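Local atomic coordinates of ribosomal-protein-alanine acetyltransferase (Clostridium acetobutylicum, PDB entry 3DNS), a protein that probably transfers an acetyl group to the N-terminal alanine of ribosomal proteins, the chain here being its N-terminal domain, with the GNAT fold. Residues 33-38 and 49-54; 63-68 and 98-103; 86-91 and 122-127. All blocks are in the same frame, centred on the assembly; numbering follows the deposited sequence.

Interaction 1. Residues 33-38 and 49-54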
loop_
_atom_site.group_PDB
_atom_site.type_symbol
_atom_site.label_atom_id
_atom_site.label_comp_id
_atom_site.label_asym_id
_atom_site.label_seq_id
_atom_site.Cartn_x
_atom_site.Cartn_y
_atom_site.Cartn_z
ATOM N N GLY A 33 4.454 3.598 -0.353
ATOM C CA GLY A 33 3.906 4.833 -0.876
ATOM C C GLY A 33 4.720 5.423 -1.996
ATOM O O GLY A 33 5.583 4.735 -2.625
ATOM N N ARG A 34 4.457 6.696 -2.262
ATOM C CA ARG A 34 5.119 7.361 -3.377
ATOM C C ARG A 34 5.447 8.797 -3.032
ATOM O O ARG A 34 4.822 9.385 -2.181
ATOM C CB ARG A 34 4.215 7.355 -4.603
ATOM C CG ARG A 34 4.007 6.033 -5.215
ATOM C CD ARG A 34 2.972 6.102 -6.307
ATOM N NE ARG A 34 2.937 4.805 -6.983
ATOM C CZ ARG A 34 2.374 3.739 -6.445
ATOM N NH1 ARG A 34 2.376 2.585 -7.088
ATOM N NH2 ARG A 34 1.784 3.840 -5.252
ATOM N N ILE A 35 6.483 9.321 -3.649
ATOM C CA ILE A 35 6.865 10.710 -3.477
ATOM C C ILE A 35 6.644 11.353 -4.817
ATOM O O ILE A 35 7.004 10.766 -5.841
ATOM C CB ILE A 35 8.341 10.831 -3.006
ATOM C CG1 ILE A 35 8.444 10.562 -1.492
ATOM C CG2 ILE A 35 8.923 12.215 -3.317
ATOM C CD1 ILE A 35 9.874 10.214 -1.049
ATOM N N PHE A 36 6.034 12.552 -4.806
ATOM C CA PHE A 36 5.791 13.328 -5.998
ATOM C C PHE A 36 6.407 14.674 -5.819
ATOM O O PHE A 36 6.000 15.415 -4.930
ATOM C CB PHE A 36 4.264 13.523 -6.220
ATOM C CG PHE A 36 3.515 12.261 -6.376
ATOM C CD1 PHE A 36 3.350 11.677 -7.618
ATOM C CD2 PHE A 36 3.021 11.605 -5.280
ATOM C CE1 PHE A 36 2.652 10.463 -7.766
ATOM C CE2 PHE A 36 2.328 10.431 -5.427
ATOM C CZ PHE A 36 2.146 9.857 -6.667
ATOM N N ILE A 37 7.352 15.036 -6.676
ATOM C CA ILE A 37 7.948 16.387 -6.601
ATOM C C ILE A 37 6.952 17.398 -7.203
ATOM O O ILE A 37 6.529 17.247 -8.325
ATOM C CB ILE A 37 9.323 16.490 -7.298
ATOM C CG1 ILE A 37 10.304 15.405 -6.766
ATOM C CG2 ILE A 37 9.920 17.911 -7.137
ATOM C CD1 ILE A 37 10.626 15.550 -5.334
ATOM N N VAL A 38 6.607 18.406 -6.419
ATOM C CA VAL A 38 5.563 19.393 -6.716
ATOM C C VAL A 38 6.234 20.688 -7.157
ATOM O O VAL A 38 5.817 21.265 -8.160
ATOM C CB VAL A 38 4.537 19.522 -5.518
ATOM C CG1 VAL A 38 3.603 20.668 -5.658
ATOM C CG2 VAL A 38 3.712 18.186 -5.383
ATOM N N PHE A 49 7.689 18.602 -2.022
ATOM C CA PHE A 49 7.053 17.377 -2.529
ATOM C C PHE A 49 5.877 16.905 -1.708
ATOM O O PHE A 49 5.715 17.275 -0.528
ATOM C CB PHE A 49 8.036 16.243 -2.682
ATOM C CG PHE A 49 8.720 15.808 -1.421
ATOM C CD1 PHE A 49 8.226 14.779 -0.681
ATOM C CD2 PHE A 49 9.918 16.381 -1.030
ATOM C CE1 PHE A 49 8.904 14.325 0.446
ATOM C CE2 PHE A 49 10.588 15.928 0.096
ATOM C CZ PHE A 49 10.051 14.896 0.833
ATOM N N ARG A 50 5.051 16.089 -2.366
ATOM C CA ARG A 50 3.912 15.418 -1.741
ATOM C C ARG A 50 4.270 13.953 -1.469
ATOM O O ARG A 50 4.749 13.264 -2.379
ATOM C CB ARG A 50 2.674 15.488 -2.630
ATOM C CG ARG A 50 1.481 14.759 -2.030
ATOM C CD ARG A 50 0.205 15.076 -2.782
ATOM N NE ARG A 50 -0.369 16.387 -2.416
ATOM C CZ ARG A 50 -0.333 17.456 -3.201
ATOM N NH1 ARG A 50 0.288 17.409 -4.366
ATOM N NH2 ARG A 50 -0.898 18.581 -2.829
HETATM N N MSE A 51 4.089 13.497 -0.225
HETATM C CA MSE A 51 4.377 12.104 0.099
HETATM C C MSE A 51 3.086 11.375 0.411
HETATM O O MSE A 51 2.373 11.750 1.294
HETATM C CB MSE A 51 5.311 11.975 1.261
HETATM C CG MSE A 51 5.674 10.517 1.564
HETATM SE SE MSE A 51 7.113 10.362 2.964
HETATM C CE MSE A 51 6.019 10.879 4.479
ATOM N N LYS A 52 2.751 10.410 -0.412
ATOM C CA LYS A 52 1.557 9.607 -0.228
ATOM C C LYS A 52 2.026 8.334 0.451
ATOM O O LYS A 52 3.062 7.766 0.086
ATOM C CB LYS A 52 0.898 9.298 -1.571
ATOM C CG LYS A 52 0.289 10.551 -2.213
ATOM C CD LYS A 52 -0.578 10.182 -3.406
ATOM C CE LYS A 52 -1.221 11.398 -4.017
ATOM N NZ LYS A 52 -1.967 12.109 -2.921
ATOM N N ILE A 53 1.310 7.936 1.489
ATOM C CA ILE A 53 1.593 6.694 2.210
ATOM C C ILE A 53 0.323 5.937 2.231
ATOM O O ILE A 53 -0.706 6.518 2.551
ATOM C CB ILE A 53 2.049 6.905 3.685
ATOM C CG1 ILE A 53 3.322 7.753 3.752
ATOM C CG2 ILE A 53 2.316 5.584 4.318
ATOM C CD1 ILE A 53 4.602 7.036 3.127
ATOM N N TYR A 54 0.378 4.663 1.868
ATOM C CA TYR A 54 -0.822 3.845 1.819
ATOM C C TYR A 54 -1.370 3.737 3.244
ATOM O O TYR A 54 -0.617 3.745 4.241
ATOM C CB TYR A 54 -0.531 2.452 1.246
ATOM C CG TYR A 54 -0.473 2.353 -0.289
ATOM C CD1 TYR A 54 -1.408 3.037 -1.094
ATOM C CD2 TYR A 54 0.463 1.534 -0.935
ATOM C CE1 TYR A 54 -1.402 2.920 -2.450
ATOM C CE2 TYR A 54 0.492 1.458 -2.337
ATOM C CZ TYR A 54 -0.449 2.155 -3.066
ATOM O OH TYR A 54 -0.497 2.116 -4.422
#
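Two hydrogen bonds grip the hydroxyl of Tyr54: it accepts from Arg34 NH2, 3.0 Å from OH, and donates to the carbonyl O of Lys55 of the second subunit. The first bond is bent, at 144° at the hydrogen, and leaves the guanidinium plane by some 24°. The Arg34 chain runs extended from CG to NE, carrying the guanidinium across the strand pair, where its plane stands 71° from that of the tyrosine ring. Between these ends the backbones of 33-38 and 49-53 run antiparallel as neighbours in the hairpin of strands 31-41 and 46-53, part of the GNAT-type mixed sheet. Arg34 with Lys52 and Phe36 with Arg50 form hydrogen-bonded pairs; Phe36 N to Arg50 O, at 2.8 Å, is nearly straight. Gly33 sits so close to its partner strand that its CA is 3.2 Å from Lys52 O. On the face bearing Ile35, Ile37, Phe49 and Met51, which helix 61-78 covers, Phe49 holds its ring in the crowded position between backbone N and carbonyl carbon; Ile35 CG2 meets its CD1 at 3.7 Å. Ile37 CD1 touches Phe49 CB from across the pair. On the other face the Lys52 chain crosses the Phe36 ring obliquely, CD to CE2 at 3.5 Å, while the Arg50 guanidinium is engaged by Glu121.

Interaction 2. Residues 63-68 and 98-103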
loop_
_atom_site.group_PDB
_atom_site.type_symbol
_atom_site.label_atom_id
_atom_site.label_comp_id
_atom_site.label_asym_id
_atom_site.label_seq_id
_atom_site.Cartn_x
_atom_site.Cartn_y
_atom_site.Cartn_z
ATOM N N TYR A 63 9.468 3.340 10.090
ATOM C CA TYR A 63 9.733 3.273 8.634
ATOM C C TYR A 63 9.602 4.639 8.007
ATOM O O TYR A 63 10.447 5.066 7.233
ATOM C CB TYR A 63 8.812 2.249 7.936
ATOM C CG TYR A 63 9.357 0.832 7.938
ATOM C CD1 TYR A 63 9.746 0.199 9.124
ATOM C CD2 TYR A 63 9.505 0.122 6.737
ATOM C CE1 TYR A 63 10.254 -1.148 9.118
ATOM C CE2 TYR A 63 10.003 -1.188 6.714
ATOM C CZ TYR A 63 10.378 -1.816 7.901
ATOM O OH TYR A 63 10.860 -3.100 7.816
ATOM N N ILE A 64 8.541 5.350 8.365
ATOM C CA ILE A 64 8.360 6.723 7.894
ATOM C C ILE A 64 9.556 7.589 8.249
ATOM O O ILE A 64 10.029 8.344 7.419
ATOM C CB ILE A 64 7.069 7.309 8.434
ATOM C CG1 ILE A 64 5.852 6.461 7.980
ATOM C CG2 ILE A 64 6.863 8.745 7.969
ATOM C CD1 ILE A 64 5.982 6.006 6.585
ATOM N N LYS A 65 10.006 7.501 9.501
ATOM C CA LYS A 65 11.206 8.208 9.961
ATOM C C LYS A 65 12.404 7.891 9.072
ATOM O O LYS A 65 13.203 8.797 8.755
ATOM C CB LYS A 65 11.564 7.869 11.422
ATOM C CG LYS A 65 10.885 8.757 12.441
ATOM C CD LYS A 65 11.310 8.460 13.902
ATOM C CE LYS A 65 10.227 7.743 14.709
ATOM N NZ LYS A 65 10.430 7.908 16.210
ATOM N N GLU A 66 12.560 6.623 8.735
ATOM C CA GLU A 66 13.666 6.212 7.869
ATOM C C GLU A 66 13.503 6.823 6.483
ATOM O O GLU A 66 14.462 7.348 5.887
ATOM C CB GLU A 66 13.772 4.694 7.782
ATOM C CG GLU A 66 14.846 4.218 6.814
ATOM C CD GLU A 66 15.049 2.725 6.876
ATOM O OE1 GLU A 66 15.424 2.215 7.929
ATOM O OE2 GLU A 66 14.837 2.053 5.872
ATOM N N ILE A 67 12.300 6.771 5.941
ATOM C CA ILE A 67 12.099 7.269 4.579
ATOM C C ILE A 67 12.491 8.756 4.521
ATOM O O ILE A 67 13.218 9.205 3.661
ATOM C CB ILE A 67 10.610 7.024 4.126
ATOM C CG1 ILE A 67 10.336 5.512 3.995
ATOM C CG2 ILE A 67 10.249 7.786 2.818
ATOM C CD1 ILE A 67 8.843 5.108 4.082
ATOM N N LEU A 68 11.991 9.511 5.483
ATOM C CA LEU A 68 12.261 10.920 5.559
ATOM C C LEU A 68 13.750 11.196 5.760
ATOM O O LEU A 68 14.305 12.075 5.149
ATOM C CB LEU A 68 11.425 11.536 6.696
ATOM C CG LEU A 68 9.934 11.742 6.428
ATOM C CD1 LEU A 68 9.188 11.992 7.778
ATOM C CD2 LEU A 68 9.697 12.945 5.452
ATOM N N VAL A 98 7.692 15.393 13.592
ATOM C CA VAL A 98 8.011 16.230 14.758
ATOM C C VAL A 98 9.297 15.701 15.446
ATOM O O VAL A 98 10.157 16.472 15.883
ATOM C CB VAL A 98 6.741 16.359 15.694
ATOM C CG1 VAL A 98 7.002 17.191 16.948
ATOM C CG2 VAL A 98 5.583 16.988 14.886
ATOM N N GLU A 99 9.436 14.386 15.525
ATOM C CA GLU A 99 10.622 13.789 16.146
ATOM C C GLU A 99 11.923 14.018 15.341
ATOM O O GLU A 99 13.020 13.976 15.895
ATOM C CB GLU A 99 10.375 12.287 16.369
ATOM C CG GLU A 99 9.241 12.052 17.366
ATOM C CD GLU A 99 8.889 10.585 17.575
ATOM O OE1 GLU A 99 9.296 9.737 16.753
ATOM O OE2 GLU A 99 8.194 10.285 18.571
ATOM N N LEU A 100 11.808 14.231 14.031
ATOM C CA LEU A 100 12.981 14.512 13.221
ATOM C C LEU A 100 13.287 16.019 13.182
ATOM O O LEU A 100 14.305 16.422 12.639
ATOM C CB LEU A 100 12.795 13.958 11.822
ATOM C CG LEU A 100 12.758 12.448 11.713
ATOM C CD1 LEU A 100 12.316 12.043 10.269
ATOM C CD2 LEU A 100 14.164 11.876 12.022
ATOM N N GLY A 101 12.430 16.847 13.781
ATOM C CA GLY A 101 12.677 18.267 13.813
ATOM C C GLY A 101 12.047 19.132 12.715
ATOM O O GLY A 101 12.414 20.317 12.574
ATOM N N PHE A 102 11.106 18.581 11.957
ATOM C CA PHE A 102 10.383 19.395 10.966
ATOM C C PHE A 102 9.460 20.381 11.641
ATOM O O PHE A 102 8.833 20.050 12.630
ATOM C CB PHE A 102 9.488 18.560 10.067
ATOM C CG PHE A 102 10.206 17.710 9.097
ATOM C CD1 PHE A 102 10.411 18.146 7.806
ATOM C CD2 PHE A 102 10.624 16.448 9.450
ATOM C CE1 PHE A 102 11.085 17.387 6.894
ATOM C CE2 PHE A 102 11.293 15.628 8.500
ATOM C CZ PHE A 102 11.501 16.123 7.224
ATOM N N ALA A 103 9.350 21.567 11.054
ATOM C CA ALA A 103 8.333 22.560 11.443
ATOM C C ALA A 103 6.987 22.306 10.705
ATOM O O ALA A 103 6.946 21.929 9.540
ATOM C CB ALA A 103 8.866 23.996 11.154
#
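With CG anti to the carbonyl carbon (chi1 -68°), Leu100, near the C-terminal end of helix 95-99, reaches onto helix 61-78, and Leu68, set likewise at -76°, comes out to meet it. The branch that does the touching is Leu100 CD1, which lies 3.7 Å from Leu68 CB and equally far from Lys65 O, so one methyl rests on the helix backbone and on a side chain. One turn earlier, Lys65 bends at chi3 and swings its ammonium round to Glu99, whose chain is extended beyond CG; the two form a salt bridge toward the outside, where Glu99 is exposed, although the model places them too close for the geometry to be trusted. The other carboxylate oxygen, Glu99 OE2, is hydrogen-bonded by Gln95 NE2. Deeper down, Leu68 CD2 approaches the Phe102 ring obliquely, 4.1 Å from CZ. Gly101 lets the chain turn between Leu100 and Phe102: its positive phi of 94° belongs to a Schellman motif, with Gly101 N bonded to Val98 O at 3.1 Å. Leu68 also packs on Phe97 and Ile86, and Phe102 meets Phe97 edge-to-face, so the contact seats helix 61-78 on helix 95-99 and on strand 83-89, just before the chain enters strand 103-114.

Interaction 3. Residues 86-91 and 122-127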
loop_
_atom_site.group_PDB
_atom_site.type_symbol
_atom_site.label_atom_id
_atom_site.label_comp_id
_atom_site.label_asym_id
_atom_site.label_seq_id
_atom_site.Cartn_x
_atom_site.Cartn_y
_atom_site.Cartn_z
ATOM N N ILE A 86 7.276 19.418 2.671
ATOM C CA ILE A 86 6.586 18.123 2.517
ATOM C C ILE A 86 5.080 18.347 2.789
ATOM O O ILE A 86 4.679 18.925 3.796
ATOM C CB ILE A 86 7.094 17.063 3.445
ATOM C CG1 ILE A 86 8.644 17.037 3.410
ATOM C CG2 ILE A 86 6.448 15.711 3.014
ATOM C CD1 ILE A 86 9.417 15.866 4.246
ATOM N N ILE A 87 4.285 17.934 1.807
ATOM C CA ILE A 87 2.833 17.939 1.850
ATOM C C ILE A 87 2.423 16.500 2.060
ATOM O O ILE A 87 2.790 15.602 1.275
ATOM C CB ILE A 87 2.261 18.368 0.481
ATOM C CG1 ILE A 87 2.804 19.737 0.042
ATOM C CG2 ILE A 87 0.738 18.341 0.530
ATOM C CD1 ILE A 87 2.425 20.160 -1.327
ATOM N N VAL A 88 1.631 16.283 3.101
ATOM C CA VAL A 88 1.105 14.956 3.458
ATOM C C VAL A 88 -0.337 15.063 3.922
ATOM O O VAL A 88 -0.751 16.053 4.545
ATOM C CB VAL A 88 1.886 14.259 4.614
ATOM C CG1 VAL A 88 3.220 13.816 4.176
ATOM C CG2 VAL A 88 2.025 15.155 5.827
ATOM N N ASP A 89 -1.105 14.053 3.575
ATOM C CA ASP A 89 -2.472 13.877 4.048
ATOM C C ASP A 89 -2.419 13.860 5.556
ATOM O O ASP A 89 -1.481 13.294 6.136
ATOM C CB ASP A 89 -3.010 12.555 3.458
ATOM C CG ASP A 89 -4.339 12.172 3.970
ATOM O OD1 ASP A 89 -4.669 12.572 5.096
ATOM O OD2 ASP A 89 -5.064 11.483 3.224
ATOM N N GLU A 90 -3.410 14.484 6.201
ATOM C CA GLU A 90 -3.380 14.585 7.622
ATOM C C GLU A 90 -3.554 13.218 8.304
ATOM O O GLU A 90 -3.228 13.090 9.479
ATOM C CB GLU A 90 -4.444 15.566 8.141
ATOM C CG GLU A 90 -4.075 17.036 7.959
ATOM C CD GLU A 90 -4.954 17.953 8.744
ATOM O OE1 GLU A 90 -5.758 17.481 9.575
ATOM O OE2 GLU A 90 -4.848 19.167 8.535
ATOM N N GLU A 91 -4.025 12.208 7.571
ATOM C CA GLU A 91 -4.034 10.832 8.102
ATOM C C GLU A 91 -2.691 10.232 8.406
ATOM O O GLU A 91 -2.617 9.314 9.193
ATOM C CB GLU A 91 -4.747 9.890 7.142
ATOM C CG GLU A 91 -6.228 10.160 7.155
ATOM C CD GLU A 91 -7.035 9.023 6.614
ATOM O OE1 GLU A 91 -6.482 8.191 5.847
ATOM O OE2 GLU A 91 -8.225 8.963 6.973
ATOM N N PHE A 122 -1.231 18.526 5.709
ATOM C CA PHE A 122 -0.192 19.251 6.448
ATOM C C PHE A 122 0.907 19.684 5.576
ATOM O O PHE A 122 1.263 18.967 4.629
ATOM C CB PHE A 122 0.451 18.392 7.524
ATOM C CG PHE A 122 -0.433 18.108 8.661
ATOM C CD1 PHE A 122 -1.013 19.159 9.391
ATOM C CD2 PHE A 122 -0.649 16.828 9.066
ATOM C CE1 PHE A 122 -1.824 18.897 10.492
ATOM C CE2 PHE A 122 -1.426 16.563 10.152
ATOM C CZ PHE A 122 -2.035 17.585 10.866
ATOM N N LEU A 123 1.476 20.853 5.907
ATOM C CA LEU A 123 2.681 21.331 5.252
ATOM C C LEU A 123 3.770 21.370 6.297
ATOM O O LEU A 123 3.687 22.140 7.256
ATOM C CB LEU A 123 2.441 22.719 4.579
ATOM C CG LEU A 123 3.604 23.329 3.775
ATOM C CD1 LEU A 123 3.900 22.510 2.489
ATOM C CD2 LEU A 123 3.374 24.870 3.437
ATOM N N PHE A 124 4.794 20.529 6.107
ATOM C CA PHE A 124 5.984 20.496 6.978
ATOM C C PHE A 124 7.199 21.125 6.320
ATOM O O PHE A 124 7.350 21.022 5.136
ATOM C CB PHE A 124 6.310 19.062 7.328
ATOM C CG PHE A 124 5.339 18.450 8.227
ATOM C CD1 PHE A 124 5.395 18.698 9.576
ATOM C CD2 PHE A 124 4.406 17.569 7.763
ATOM C CE1 PHE A 124 4.471 18.126 10.431
ATOM C CE2 PHE A 124 3.482 16.988 8.641
ATOM C CZ PHE A 124 3.522 17.276 9.959
ATOM N N GLY A 125 8.108 21.728 7.076
ATOM C CA GLY A 125 9.303 22.273 6.448
ATOM C C GLY A 125 10.557 22.001 7.255
ATOM O O GLY A 125 10.487 21.823 8.479
HETATM N N MSE A 126 11.693 21.927 6.547
HETATM C CA MSE A 126 13.000 21.798 7.171
HETATM C C MSE A 126 14.039 22.444 6.279
HETATM O O MSE A 126 14.057 22.232 5.078
HETATM C CB MSE A 126 13.355 20.317 7.401
HETATM C CG MSE A 126 14.742 20.100 7.913
HETATM SE SE MSE A 126 15.133 18.243 8.413
HETATM C CE MSE A 126 13.922 18.012 9.928
ATOM N N ASP A 127 14.908 23.226 6.879
ATOM C CA ASP A 127 16.064 23.773 6.150
ATOM C C ASP A 127 17.381 23.062 6.492
ATOM O O ASP A 127 17.434 22.266 7.447
ATOM C CB ASP A 127 16.125 25.305 6.232
ATOM C CG ASP A 127 16.452 25.814 7.572
ATOM O OD1 ASP A 127 16.953 25.078 8.446
ATOM O OD2 ASP A 127 16.198 27.003 7.769
#
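Packing is tightest on the face carrying Ile86, Val88, Phe122 and Phe124, of which all but Phe122 are buried. Glu90 lies over one face of the Phe122 ring: its CG sits 3.5 Å from the ring centroid as a CH-pi contact, and its carboxylate runs nearly parallel to the ring, the planes 9° apart. Val88 holds CG2 in the crowded position between backbone N and carbonyl carbon, and this methyl meets the edge of the Phe124 ring in its plane, 3.7 Å from CE2. Phe97 also stacks on the Phe124 ring, and Phe104 meets it. Four backbone bonds hold the strands together, the straightest being Phe124 N to Ile86 O at 2.8 Å and 172°. The opposite sheet face is looser: Ile87 CG1 merely brushes the partly exposed Leu123 at CD1, 3.9 Å away. Toward solvent the chain turns at exposed Glu91, whose N is accepted by Asp89 OD1 at 2.6 Å, an Asx turn, while Asp89 OD2 pairs with Lys119. Antiparallel pairing of strand 83-89 with the last long strand, 117-127, inserted between it and 103-114, is the topology of the C-terminal half of the GNAT fold.

Overall arrangement
Interactions 1 and 3 belong to one mixed sheet, their centres about 10 Å apart, and meet where strands 46-53 and 83-89 run parallel: Ile87 probably bonds through its backbone to both Phe49 and Met51. Interaction 2 lies on the helical layer, its centre about 14 Å from that of interaction 1 and about 10 Å from that of interaction 3. Helix 61-78 crosses over from strand 46-53 to strand 83-89, so Ile64 and Ile67 rest on the first contact and Leu68 on Ile86 of the third. Along the chain interaction 1 closes first, whereas interactions 2 and 3 interleave. Hairpin, crossover helix and C-terminal strands are thus tied into a single GNAT-type domain, with Tyr54 and Arg34 at the subunit interface.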